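Local coordinates for small TOPRIM domain protein (Geobacillus stearothermophilus, PDB 2FCJ) that is of unproven function but carries a Toprim domain, the metal-dependent catalytic fold of topoisomerases, primases and related nucleases, and so probably acts on nucleic acid, at residues Y51-L56 with R72-A77; A21-P26 with Q99-A104; G12-Q17 with E88-P93; N33-D38 with G63-R68; Q17-V22 with V27-T32. All blocks are in the same frame, centred on the assembly; numbering follows the deposited sequence. Where two conformers were deposited one is given.

Contact 1 (Y51-L56 with R72-A77); sequences YDVYLL and RMFPEA
Buried apolar packing joins Val53, on an inner strand of the parallel sheet, to Phe74 and Ala77 in the turn that leads out of helix 61-73. The contact lies within the beta-alpha-beta unit formed by strand 52-56, helix 61-73 and strand 78-80, just where the chain comes off the helix and starts back into the sheet. CG1 of Val53, anti to the backbone N (chi1 -178°), makes both apolar touches: it approaches CZ of Phe74 obliquely at 3.9 Å and lies 4.0 Å from CB of Ala77. The Val53 and Phe74 side chains cross at about a right angle. The turn also folds upon itself: the methyl of Ala77 sits over the centre of the Phe74 ring, on the same side of it as CG1 of Val53. That fold is a type I beta turn from Phe74 to Ala77, closed by a 3.2 Å bond from Ala77 N to Phe74 O. The backbones meet in a CA-H...O contact, with CA of Ala77 3.6 Å from O of Val53. A water adds a polar link, accepting from Val53 N at 3.0 Å and standing within hydrogen-bonding distance of Glu76 O, 3.1 Å away. Leu41 and Ala45 of helix 38-47 also touch the Phe74 ring, while Ile9 of strand 6-10 touches both Phe74 and Val53. With no direct hydrogen bond between the two segments, the turn is held to the strand by aliphatic and aromatic contact, and the polar backbone at its margin is bridged through solvent.

Contact 2 (A21-P26 with Q99-A104); sequences AVLNEP and QVLLRA
Two helix ends are brought together here on one face of the Toprim sheet: the C-terminal end of helix 13-22, with the first residue beyond it, meets the last turn of helix 94-103. Leu101 carries its whole side of the contact through a single methyl. Its CD1 lies 4.1 Å from CD2 of Leu23 and, in the conformer given for Val22, 3.6 Å from CG2 of that residue; since Val22 has a second conformer, this touch is the less certain of the two. Both Val22 and Leu23 meet the leucine at about a right angle, methyl against methyl, without running alongside it. CG of Leu101 is anti to the carbonyl carbon (chi1 -65°) and the chain then extends (chi2 179°), which carries CD1 across the gap between backbones whose nearest CA atoms, those of Leu23 and Leu101, are 8.4 Å apart. Leu23 has already left helical geometry, and although it does not set out toward the other helix, the end of its side chain turns nearer. The contact is purely apolar, with no hydrogen bond between the segments. Beyond it, Glu25 forms a salt bridge with Lys6 and accepts a hydrogen bond from the backbone N of Asp107. Leu101 also rests on Leu80 of strand 78-80, Val22 touches Ser112, and Leu23 packs on Phe106, which places the two helix ends between the edge strand 78-80 and the C-terminal part of the chain.

Contact 3 (G12-Q17 with E88-P93); sequences GRSDKQ and EVAAAP
Gly12 is the N-cap residue of helix 13-22, and the first turn that follows it presents Ser14 and Asp15 to Val89 and Ala90 of the loop before helix 94-103. The amide of Gly12 gives Asp15 OD2 a weak hydrogen bond (3.3 Å). Ser14 stays at the margin, its OG 4.5 Å from the methyl of Ala90. Asp15 does most of the touching: with CG anti to the carbonyl carbon (chi1 -66°), its carboxylate crosses the Val89 side chain at about a right angle and brings OD1 to 3.7 Å from Val89 CB. A water spans the gap between Asp15 OD1 and Ala90 N, 2.7 Å from OD1 and accepting from Ala90 N at 2.8 Å. An alanine in place of Asp15 would remove the carboxylate, and is likely to leave the bridging water without its partner on the helix and Val89 less well packed. Asp58, which accepts from the amide of Val89, forms with Asp60 a pair resembling the acidic Asp-x-Asp motif of Toprim domains, so the contact lies beside the probable metal-binding region. Asp15 also lies against Val10 of strand 6-10; the contact thus ties the start of helix 13-22, at the C-terminal end of strand 6-10, to the loop leading into helix 94-103.

Contact 4 (N33-D38 with G63-R68); sequences NGTISD and GEKLRR
Ile36 packs on Leu66 where the loop that follows strand 28-31 passes helix 61-73 in this alpha/beta Toprim fold. The apolar touch is made by two methyls, CG2 of Ile36 and CD1 of Leu66, 4.1 Å apart. CG of Leu66 is anti to the backbone N (chi1 -170°), and the second torsion brings CD1 to the loop, although Leu66 leaves the helix to one side of it. In Ile36 the longer CG1 branch takes the anti position (chi1 175°), leaving the shorter CG2 methyl between the backbone N and the carbonyl carbon, and it is this methyl that faces the helix. The two side chains meet at a slant. Lys65, by contrast, points toward the loop and extends for most of its length, turning at its third torsion (83°) and ending near Thr35 at the exposed margin. Gly34 has positive phi, and a side chain there would jam against the preceding carbonyl O. Outside the segments, Gln69 donates from its NE2 to both Ile36 O and Asp38 OD1, linking the same loop to the next turn of the helix, and Ser37 OG caps Arg40 N. At the outer edge, CG2 of Thr35 stands 4.4 Å from NZ of Lys65.

Contact 5 (Q17-V22 with V27-T32); sequences QKVAAV and VVIVCT
Ile29 of the edge strand 28-31 packs beneath helix 13-22 through one methyl, its CD1, which lies against both Val19 and Ala20. This is the tight part of the contact: CD1 is 3.6 Å from CB of Ala20, equally 3.6 Å from the backbone N of Ala20, and 3.7 Å from CG1 of Val19. The methyl therefore sits close against the helix backbone as well as its side chains. Ile29 reaches it with CG1 anti to the carbonyl carbon (chi1 -53°) and CD1 continuing the chain in extended form (chi2 173°), while Val19 offers the branch anti to its own backbone N and slants across the isoleucine. Packing is one-sided. Val19 is buried, whereas Ala20 is exposed, and the next residue, Ala21, turns its CB away from the strand toward solvent. Gln17, nearly one turn earlier, is exposed and makes no contact with the strand. No hydrogen bond joins the two segments. The pair belongs to the right-handed beta-alpha-beta unit strand 6-10, helix 13-22, strand 28-31: Val19 also touches Ile8 of strand 6-10, with which Val28 and Val30 share backbone bonds, and Val22 carries the helix face on to Ile94 of helix 94-103.

Overall arrangement
Contacts 1 and 2 are the buried ones, whereas contacts 3, 4 and 5 each combine buried and exposed residues. Helix 13-22 is common to three of them: its start meets a loop through a carboxylate and a water in contact 3, its middle rests on the edge strand in contact 5, and its end meets helix 94-103 in contact 2. Contacts 2 and 5, with centres about 10 Å apart, form one apolar layer in which Leu101 CD1 lies 4.2 Å from Val19 CG1. Helix 61-73 similarly unites contacts 1 and 4, which are also linked by the Arg72-Asp38 salt bridge. Water bridges occur in contacts 1 and 3, while contacts 2 and 5 are wholly apolar.

Contact 1 (Y51-L56 with R72-A77)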
# COMPACT_ATOMS: atom_id res chain seq x y z
N TYR A 51 11.34 -8.85 2.93
CA TYR A 51 9.89 -8.85 2.75
C TYR A 51 9.54 -8.36 1.36
O TYR A 51 10.37 -7.77 0.65
CB TYR A 51 9.21 -7.93 3.76
CG TYR A 51 9.07 -8.54 5.13
CD1 TYR A 51 7.83 -8.97 5.60
CD2 TYR A 51 10.17 -8.67 5.97
CE1 TYR A 51 7.70 -9.50 6.86
CE2 TYR A 51 10.04 -9.20 7.24
CZ TYR A 51 8.80 -9.63 7.67
OH TYR A 51 8.67 -10.17 8.93
N ASP A 52 8.29 -8.58 0.98
CA ASP A 52 7.78 -8.19 -0.32
C ASP A 52 6.90 -6.95 -0.11
O ASP A 52 5.74 -7.06 0.31
CB ASP A 52 6.96 -9.36 -0.91
CG ASP A 52 6.49 -9.12 -2.32
OD1 ASP A 52 7.07 -8.27 -3.02
OD2 ASP A 52 5.56 -9.83 -2.77
N VAL A 53 7.44 -5.78 -0.40
CA VAL A 53 6.87 -4.53 0.11
C VAL A 53 6.32 -3.70 -1.05
O VAL A 53 6.96 -3.59 -2.11
CB VAL A 53 7.93 -3.71 0.86
CG1 VAL A 53 7.33 -2.44 1.43
CG2 VAL A 53 8.57 -4.53 1.97
N TYR A 54 5.16 -3.08 -0.81
CA TYR A 54 4.44 -2.29 -1.79
C TYR A 54 4.05 -0.98 -1.14
O TYR A 54 3.71 -0.96 0.05
CB TYR A 54 3.18 -3.00 -2.25
CG TYR A 54 3.44 -4.36 -2.86
CD1 TYR A 54 3.53 -4.51 -4.23
CD2 TYR A 54 3.66 -5.47 -2.07
CE1 TYR A 54 3.78 -5.76 -4.80
CE2 TYR A 54 3.90 -6.72 -2.63
CZ TYR A 54 3.97 -6.84 -3.98
OH TYR A 54 4.20 -8.09 -4.53
N LEU A 55 4.06 0.09 -1.92
CA LEU A 55 3.53 1.38 -1.50
C LEU A 55 2.33 1.75 -2.37
O LEU A 55 2.45 1.83 -3.61
CB LEU A 55 4.61 2.46 -1.65
CG LEU A 55 4.13 3.88 -1.37
CD1 LEU A 55 3.79 4.11 0.09
CD2 LEU A 55 5.19 4.87 -1.83
N LEU A 56 1.20 2.01 -1.73
CA LEU A 56 -0.04 2.42 -2.39
C LEU A 56 -0.45 3.81 -1.91
O LEU A 56 -0.94 3.95 -0.79
CB LEU A 56 -1.16 1.41 -2.11
CG LEU A 56 -2.55 1.76 -2.68
CD1 LEU A 56 -2.53 1.82 -4.20
CD2 LEU A 56 -3.61 0.79 -2.17
N ARG A 72 13.77 7.63 -2.76
CA ARG A 72 15.06 8.05 -2.19
C ARG A 72 15.47 7.17 -1.00
O ARG A 72 16.63 6.75 -0.90
CB ARG A 72 14.99 9.53 -1.79
CG ARG A 72 16.22 10.08 -1.07
CD ARG A 72 16.14 11.59 -0.84
NE ARG A 72 14.92 11.99 -0.14
CZ ARG A 72 14.77 11.99 1.19
NH1 ARG A 72 15.79 11.64 1.96
NH2 ARG A 72 13.62 12.35 1.74
N MET A 73 14.54 6.90 -0.09
CA MET A 73 14.85 6.22 1.18
C MET A 73 14.61 4.70 1.18
O MET A 73 15.16 3.97 2.02
CB MET A 73 14.04 6.85 2.33
CG MET A 73 14.34 8.32 2.61
SD MET A 73 16.01 8.59 3.24
CE MET A 73 16.04 7.48 4.67
N PHE A 74 13.70 4.24 0.33
CA PHE A 74 13.21 2.86 0.43
C PHE A 74 12.95 2.36 -0.98
O PHE A 74 11.82 2.05 -1.33
CB PHE A 74 11.93 2.86 1.26
CG PHE A 74 11.52 1.49 1.79
CD1 PHE A 74 12.15 0.31 1.40
CD2 PHE A 74 10.45 1.40 2.68
CE1 PHE A 74 11.72 -0.94 1.91
CE2 PHE A 74 10.03 0.17 3.16
CZ PHE A 74 10.67 -0.99 2.78
N PRO A 75 14.00 2.30 -1.81
CA PRO A 75 13.84 1.95 -3.22
C PRO A 75 13.33 0.51 -3.42
O PRO A 75 12.81 0.19 -4.49
CB PRO A 75 15.26 2.12 -3.77
CG PRO A 75 16.15 1.97 -2.57
CD PRO A 75 15.40 2.63 -1.47
N GLU A 76 13.38 -0.30 -2.37
CA GLU A 76 13.00 -1.71 -2.44
C GLU A 76 11.50 -1.84 -2.59
O GLU A 76 11.02 -2.87 -3.06
CB GLU A 76 13.43 -2.45 -1.16
CG GLU A 76 14.92 -2.58 -1.00
CD GLU A 76 15.52 -1.54 -0.09
OE1 GLU A 76 15.04 -0.38 -0.05
OE2 GLU A 76 16.50 -1.86 0.60
N ALA A 77 10.77 -0.83 -2.12
CA ALA A 77 9.32 -0.88 -2.12
C ALA A 77 8.78 -0.69 -3.52
O ALA A 77 9.15 0.27 -4.22
CB ALA A 77 8.76 0.18 -1.19
O HOH W 1 10.24 -5.30 -1.35

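Contact 2 (A21-P26 with Q99-A104)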
# COMPACT_ATOMS: atom_id res chain seq x y z
N ALA A 21 -9.85 -4.79 4.22
CA ALA A 21 -11.17 -5.36 3.97
C ALA A 21 -11.23 -6.14 2.66
O ALA A 21 -12.01 -7.08 2.54
CB ALA A 21 -12.24 -4.27 3.99
N VAL A 22 -10.39 -5.79 1.69
CA VAL A 22 -10.43 -6.50 0.41
C VAL A 22 -9.55 -7.73 0.37
O VAL A 22 -9.72 -8.60 -0.48
CB VAL A 22 -10.20 -5.59 -0.81
CG1 VAL A 22 -10.96 -4.29 -0.67
CG2 VAL A 22 -8.73 -5.33 -1.03
N LEU A 23 -8.59 -7.81 1.29
CA LEU A 23 -7.58 -8.85 1.23
C LEU A 23 -8.09 -10.20 1.72
O LEU A 23 -8.89 -10.27 2.65
CB LEU A 23 -6.34 -8.44 2.02
CG LEU A 23 -5.47 -7.39 1.35
CD1 LEU A 23 -4.43 -6.83 2.30
CD2 LEU A 23 -4.85 -7.97 0.11
N ASN A 24 -7.61 -11.25 1.08
CA ASN A 24 -7.97 -12.61 1.50
C ASN A 24 -6.77 -13.43 1.95
O ASN A 24 -6.83 -14.65 2.01
CB ASN A 24 -8.71 -13.33 0.37
CG ASN A 24 -9.40 -14.60 0.84
OD1 ASN A 24 -9.98 -14.65 1.93
ND2 ASN A 24 -9.35 -15.64 0.02
N GLU A 25 -5.65 -12.75 2.20
CA GLU A 25 -4.49 -13.37 2.82
C GLU A 25 -3.94 -12.39 3.87
O GLU A 25 -4.22 -11.19 3.80
CB GLU A 25 -3.43 -13.67 1.76
CG GLU A 25 -2.93 -12.44 0.98
CD GLU A 25 -1.80 -12.77 0.03
OE1 GLU A 25 -0.83 -13.42 0.50
OE2 GLU A 25 -1.82 -12.35 -1.16
N PRO A 26 -3.20 -12.89 4.86
CA PRO A 26 -2.60 -11.98 5.84
C PRO A 26 -1.50 -11.12 5.22
O PRO A 26 -0.65 -11.62 4.49
CB PRO A 26 -2.01 -12.94 6.89
CG PRO A 26 -1.82 -14.21 6.18
CD PRO A 26 -2.92 -14.30 5.17
N GLN A 99 -8.94 -4.98 -7.76
CA GLN A 99 -8.27 -5.31 -9.01
C GLN A 99 -6.82 -4.83 -9.05
O GLN A 99 -5.96 -5.53 -9.61
CB GLN A 99 -9.07 -4.77 -10.20
CG GLN A 99 -10.39 -5.50 -10.39
CD GLN A 99 -11.03 -5.23 -11.73
OE1 GLN A 99 -10.52 -4.43 -12.52
NE2 GLN A 99 -12.20 -5.83 -11.96
N VAL A 100 -6.54 -3.66 -8.49
CA VAL A 100 -5.16 -3.19 -8.40
C VAL A 100 -4.31 -4.19 -7.62
O VAL A 100 -3.22 -4.56 -8.05
CB VAL A 100 -5.09 -1.79 -7.77
CG1 VAL A 100 -3.66 -1.40 -7.45
CG2 VAL A 100 -5.71 -0.78 -8.72
N LEU A 101 -4.85 -4.66 -6.51
CA LEU A 101 -4.13 -5.62 -5.67
C LEU A 101 -4.02 -6.98 -6.33
O LEU A 101 -2.97 -7.64 -6.25
CB LEU A 101 -4.80 -5.72 -4.31
CG LEU A 101 -4.74 -4.42 -3.51
CD1 LEU A 101 -5.43 -4.57 -2.16
CD2 LEU A 101 -3.30 -3.90 -3.35
N LEU A 102 -5.09 -7.42 -6.99
CA LEU A 102 -5.06 -8.67 -7.71
C LEU A 102 -4.03 -8.65 -8.83
O LEU A 102 -3.34 -9.64 -9.06
CB LEU A 102 -6.45 -8.95 -8.28
CG LEU A 102 -6.51 -10.24 -9.08
CD1 LEU A 102 -6.24 -11.47 -8.20
CD2 LEU A 102 -7.87 -10.33 -9.75
N ARG A 103 -3.95 -7.54 -9.55
CA ARG A 103 -2.93 -7.38 -10.59
C ARG A 103 -1.52 -7.54 -10.01
O ARG A 103 -0.62 -8.05 -10.68
CB ARG A 103 -3.08 -6.01 -11.26
CG ARG A 103 -2.08 -5.74 -12.39
CD ARG A 103 -2.32 -4.36 -13.02
NE ARG A 103 -2.28 -3.28 -12.04
CZ ARG A 103 -2.69 -2.03 -12.27
NH1 ARG A 103 -3.17 -1.70 -13.46
NH2 ARG A 103 -2.62 -1.11 -11.32
N ALA A 104 -1.34 -7.13 -8.76
CA ALA A 104 -0.06 -7.28 -8.08
C ALA A 104 0.09 -8.63 -7.36
O ALA A 104 1.02 -8.81 -6.57
CB ALA A 104 0.16 -6.11 -7.11

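Contact 3 (G12-Q17 with E88-P93)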
# COMPACT_ATOMS: atom_id res chain seq x y z
N GLY A 12 -2.89 6.75 4.89
CA GLY A 12 -4.07 7.15 5.67
C GLY A 12 -4.77 6.01 6.37
O GLY A 12 -4.79 4.88 5.88
N ARG A 13 -5.36 6.29 7.53
CA ARG A 13 -6.01 5.26 8.32
C ARG A 13 -7.12 4.56 7.54
O ARG A 13 -7.28 3.35 7.64
CB ARG A 13 -6.60 5.87 9.59
CG ARG A 13 -6.95 4.87 10.67
CD ARG A 13 -8.10 5.36 11.53
NE ARG A 13 -7.87 5.13 12.96
CZ ARG A 13 -8.18 4.01 13.60
NH1 ARG A 13 -8.73 2.99 12.94
NH2 ARG A 13 -7.93 3.89 14.89
N SER A 14 -7.94 5.34 6.86
CA SER A 14 -9.05 4.76 6.11
C SER A 14 -8.54 3.92 4.95
O SER A 14 -9.15 2.91 4.60
CB SER A 14 -10.03 5.84 5.62
OG SER A 14 -9.35 6.86 4.92
N ASP A 15 -7.41 4.32 4.38
CA ASP A 15 -6.78 3.53 3.32
C ASP A 15 -6.48 2.15 3.88
O ASP A 15 -6.67 1.16 3.19
CB ASP A 15 -5.44 4.13 2.87
CG ASP A 15 -5.58 5.48 2.21
OD1 ASP A 15 -6.71 5.88 1.84
OD2 ASP A 15 -4.53 6.16 2.09
N LYS A 16 -5.89 2.11 5.07
CA LYS A 16 -5.48 0.86 5.69
C LYS A 16 -6.67 -0.07 5.91
O LYS A 16 -6.63 -1.24 5.54
CB LYS A 16 -4.77 1.14 7.00
CG LYS A 16 -4.41 -0.09 7.81
CD LYS A 16 -3.24 0.24 8.71
CE LYS A 16 -3.19 -0.66 9.93
NZ LYS A 16 -2.02 -0.30 10.77
N GLN A 17 -7.74 0.46 6.50
CA GLN A 17 -8.93 -0.33 6.74
C GLN A 17 -9.55 -0.84 5.44
O GLN A 17 -9.97 -1.99 5.35
CB GLN A 17 -9.93 0.48 7.56
CG GLN A 17 -9.36 1.02 8.85
CD GLN A 17 -9.27 -0.03 9.95
OE1 GLN A 17 -10.25 -0.29 10.65
NE2 GLN A 17 -8.08 -0.61 10.12
N GLU A 88 -7.82 9.33 -5.30
CA GLU A 88 -7.48 8.88 -3.94
C GLU A 88 -7.90 7.43 -3.72
O GLU A 88 -8.97 7.01 -4.14
CB GLU A 88 -8.20 9.75 -2.91
CG GLU A 88 -7.73 11.19 -2.86
CD GLU A 88 -8.61 12.05 -1.96
OE1 GLU A 88 -9.20 11.51 -1.00
OE2 GLU A 88 -8.75 13.26 -2.25
N VAL A 89 -7.09 6.70 -2.95
CA VAL A 89 -7.40 5.33 -2.60
C VAL A 89 -8.76 5.29 -1.91
O VAL A 89 -9.56 4.37 -2.12
CB VAL A 89 -6.30 4.78 -1.66
CG1 VAL A 89 -6.67 3.39 -1.20
CG2 VAL A 89 -4.97 4.79 -2.38
N ALA A 90 -9.04 6.32 -1.11
CA ALA A 90 -10.30 6.43 -0.39
C ALA A 90 -11.50 6.57 -1.32
O ALA A 90 -12.62 6.22 -0.95
CB ALA A 90 -10.25 7.60 0.58
N ALA A 91 -11.28 7.16 -2.49
CA ALA A 91 -12.38 7.47 -3.40
C ALA A 91 -12.69 6.28 -4.31
O ALA A 91 -13.82 6.11 -4.77
CB ALA A 91 -12.04 8.70 -4.24
N ALA A 92 -11.67 5.47 -4.56
CA ALA A 92 -11.79 4.39 -5.52
C ALA A 92 -12.82 3.36 -5.08
O ALA A 92 -12.95 3.07 -3.90
CB ALA A 92 -10.43 3.73 -5.74
N PRO A 93 -13.56 2.80 -6.04
CA PRO A 93 -14.49 1.74 -5.69
C PRO A 93 -13.75 0.54 -5.14
O PRO A 93 -12.61 0.25 -5.54
CB PRO A 93 -15.14 1.37 -7.03
CG PRO A 93 -14.83 2.45 -7.96
CD PRO A 93 -13.57 3.10 -7.48
O HOH W 2 -7.09 7.94 0.17

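Contact 4 (N33-D38 with G63-R68)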
# COMPACT_ATOMS: atom_id res chain seq x y z
N ASN A 33 0.41 7.49 8.61
CA ASN A 33 -0.34 8.49 9.36
C ASN A 33 0.02 9.88 8.91
O ASN A 33 0.21 10.78 9.74
CB ASN A 33 -0.08 8.33 10.86
CG ASN A 33 -0.77 7.12 11.44
OD1 ASN A 33 -1.92 6.84 11.12
ND2 ASN A 33 -0.06 6.40 12.29
N GLY A 34 0.09 10.08 7.60
CA GLY A 34 0.55 11.34 7.03
C GLY A 34 2.01 11.24 6.65
O GLY A 34 2.45 10.22 6.13
N THR A 35 2.78 12.28 6.95
CA THR A 35 4.21 12.25 6.67
C THR A 35 4.95 11.34 7.63
O THR A 35 4.51 11.11 8.76
CB THR A 35 4.83 13.66 6.75
OG1 THR A 35 4.63 14.19 8.07
CG2 THR A 35 4.18 14.58 5.74
N ILE A 36 6.08 10.82 7.18
CA ILE A 36 6.94 9.95 7.98
C ILE A 36 8.37 10.46 7.82
O ILE A 36 8.77 10.87 6.73
CB ILE A 36 6.85 8.48 7.50
CG1 ILE A 36 7.84 7.58 8.25
CG2 ILE A 36 7.09 8.38 5.99
CD1 ILE A 36 7.54 6.08 8.15
N SER A 37 9.10 10.53 8.92
CA SER A 37 10.46 11.03 8.84
C SER A 37 11.34 10.08 8.07
O SER A 37 11.12 8.85 8.03
CB SER A 37 11.05 11.20 10.24
OG SER A 37 11.18 9.93 10.86
N ASP A 38 12.40 10.63 7.49
CA ASP A 38 13.40 9.81 6.85
C ASP A 38 13.88 8.71 7.80
O ASP A 38 14.08 7.57 7.38
CB ASP A 38 14.60 10.65 6.41
CG ASP A 38 14.31 11.51 5.19
OD1 ASP A 38 13.23 11.41 4.56
OD2 ASP A 38 15.25 12.23 4.80
N GLY A 63 0.47 12.35 -2.19
CA GLY A 63 0.83 10.98 -2.55
C GLY A 63 2.15 10.95 -3.28
O GLY A 63 3.00 10.11 -3.00
N GLU A 64 2.34 11.90 -4.19
CA GLU A 64 3.55 12.01 -4.99
C GLU A 64 4.76 12.36 -4.11
O GLU A 64 5.86 11.85 -4.31
CB GLU A 64 3.36 13.04 -6.11
CG GLU A 64 4.33 12.88 -7.26
CD GLU A 64 4.02 11.67 -8.13
OE1 GLU A 64 3.36 10.73 -7.65
OE2 GLU A 64 4.43 11.68 -9.31
N LYS A 65 4.53 13.19 -3.10
CA LYS A 65 5.57 13.52 -2.13
C LYS A 65 6.07 12.28 -1.39
O LYS A 65 7.27 12.09 -1.16
CB LYS A 65 5.04 14.53 -1.11
CG LYS A 65 6.07 15.04 -0.12
CD LYS A 65 5.67 16.41 0.44
CE LYS A 65 4.68 16.25 1.60
NZ LYS A 65 4.63 17.47 2.46
N LEU A 66 5.13 11.45 -0.96
CA LEU A 66 5.46 10.21 -0.29
C LEU A 66 6.18 9.26 -1.24
O LEU A 66 7.19 8.68 -0.89
CB LEU A 66 4.19 9.58 0.25
CG LEU A 66 4.38 8.39 1.18
CD1 LEU A 66 5.16 8.80 2.43
CD2 LEU A 66 3.01 7.84 1.58
N ARG A 67 5.71 9.18 -2.47
CA ARG A 67 6.42 8.34 -3.44
C ARG A 67 7.85 8.81 -3.65
O ARG A 67 8.78 7.99 -3.74
CB ARG A 67 5.71 8.30 -4.78
CG ARG A 67 4.40 7.56 -4.74
CD ARG A 67 3.96 7.25 -6.14
NE ARG A 67 2.57 6.81 -6.15
CZ ARG A 67 2.19 5.58 -5.82
NH1 ARG A 67 3.09 4.66 -5.51
NH2 ARG A 67 0.90 5.26 -5.85
N ARG A 68 8.06 10.12 -3.73
CA ARG A 68 9.38 10.66 -3.95
C ARG A 68 10.31 10.32 -2.79
O ARG A 68 11.46 9.94 -2.99
CB ARG A 68 9.31 12.17 -4.14
CG ARG A 68 10.65 12.75 -4.54
CD ARG A 68 10.54 14.21 -4.89
NE ARG A 68 9.78 14.92 -3.88
CZ ARG A 68 9.15 16.07 -4.08
NH1 ARG A 68 9.23 16.68 -5.25
NH2 ARG A 68 8.48 16.63 -3.08

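Contact 5 (Q17-V22 with V27-T32)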
# COMPACT_ATOMS: atom_id res chain seq x y z
N GLN A 17 -7.74 0.46 6.50
CA GLN A 17 -8.93 -0.33 6.74
C GLN A 17 -9.55 -0.84 5.44
O GLN A 17 -9.97 -1.99 5.35
CB GLN A 17 -9.93 0.48 7.56
CG GLN A 17 -9.36 1.02 8.85
CD GLN A 17 -9.27 -0.03 9.95
OE1 GLN A 17 -10.25 -0.29 10.65
NE2 GLN A 17 -8.08 -0.61 10.12
N LYS A 18 -9.57 0.01 4.42
CA LYS A 18 -10.15 -0.35 3.13
C LYS A 18 -9.35 -1.46 2.45
O LYS A 18 -9.91 -2.42 1.93
CB LYS A 18 -10.16 0.89 2.24
CG LYS A 18 -10.78 0.68 0.89
CD LYS A 18 -11.15 2.02 0.29
CE LYS A 18 -11.92 1.86 -0.99
NZ LYS A 18 -12.67 3.10 -1.27
N VAL A 19 -8.03 -1.31 2.45
CA VAL A 19 -7.17 -2.36 1.94
C VAL A 19 -7.37 -3.68 2.68
O VAL A 19 -7.50 -4.75 2.07
CB VAL A 19 -5.69 -1.96 2.02
CG1 VAL A 19 -4.80 -3.15 1.73
CG2 VAL A 19 -5.40 -0.82 1.06
N ALA A 20 -7.37 -3.62 4.01
CA ALA A 20 -7.50 -4.82 4.82
C ALA A 20 -8.80 -5.55 4.53
O ALA A 20 -8.86 -6.77 4.63
CB ALA A 20 -7.41 -4.47 6.30
N ALA A 21 -9.85 -4.79 4.22
CA ALA A 21 -11.17 -5.36 3.97
C ALA A 21 -11.23 -6.14 2.66
O ALA A 21 -12.01 -7.08 2.54
CB ALA A 21 -12.24 -4.27 3.99
N VAL A 22 -10.39 -5.79 1.69
CA VAL A 22 -10.43 -6.50 0.41
C VAL A 22 -9.55 -7.73 0.37
O VAL A 22 -9.72 -8.60 -0.48
CB VAL A 22 -10.20 -5.59 -0.81
CG1 VAL A 22 -10.96 -4.29 -0.67
CG2 VAL A 22 -8.73 -5.33 -1.03
N VAL A 27 -1.61 -9.82 5.39
CA VAL A 27 -0.64 -8.89 4.83
C VAL A 27 -0.43 -7.87 5.91
O VAL A 27 -1.39 -7.47 6.57
CB VAL A 27 -1.22 -8.19 3.57
CG1 VAL A 27 -0.32 -7.03 3.13
CG2 VAL A 27 -1.44 -9.18 2.44
N VAL A 28 0.82 -7.50 6.17
CA VAL A 28 1.06 -6.42 7.10
C VAL A 28 0.74 -5.12 6.38
O VAL A 28 1.30 -4.85 5.32
CB VAL A 28 2.52 -6.38 7.58
CG1 VAL A 28 2.73 -5.27 8.60
CG2 VAL A 28 2.97 -7.73 8.14
N ILE A 29 -0.12 -4.31 6.98
CA ILE A 29 -0.44 -3.01 6.43
C ILE A 29 0.06 -1.93 7.35
O ILE A 29 -0.33 -1.87 8.53
CB ILE A 29 -1.95 -2.81 6.22
CG1 ILE A 29 -2.52 -3.97 5.40
CG2 ILE A 29 -2.20 -1.49 5.49
CD1 ILE A 29 -4.03 -3.93 5.28
N VAL A 30 1.01 -1.15 6.86
CA VAL A 30 1.61 -0.09 7.63
C VAL A 30 1.01 1.23 7.17
O VAL A 30 0.92 1.51 5.96
CB VAL A 30 3.14 -0.05 7.40
CG1 VAL A 30 3.76 1.15 8.12
CG2 VAL A 30 3.78 -1.37 7.83
N CYS A 31 0.53 2.01 8.11
CA CYS A 31 0.04 3.34 7.83
C CYS A 31 1.03 4.40 8.31
O CYS A 31 1.49 4.35 9.45
CB CYS A 31 -1.32 3.52 8.49
SG CYS A 31 -2.08 5.13 8.23
N THR A 32 1.43 5.31 7.43
CA THR A 32 2.40 6.32 7.84
C THR A 32 1.73 7.43 8.66
O THR A 32 2.42 8.23 9.29
CB THR A 32 3.11 6.95 6.63
OG1 THR A 32 2.16 7.64 5.82
CG2 THR A 32 3.79 5.86 5.80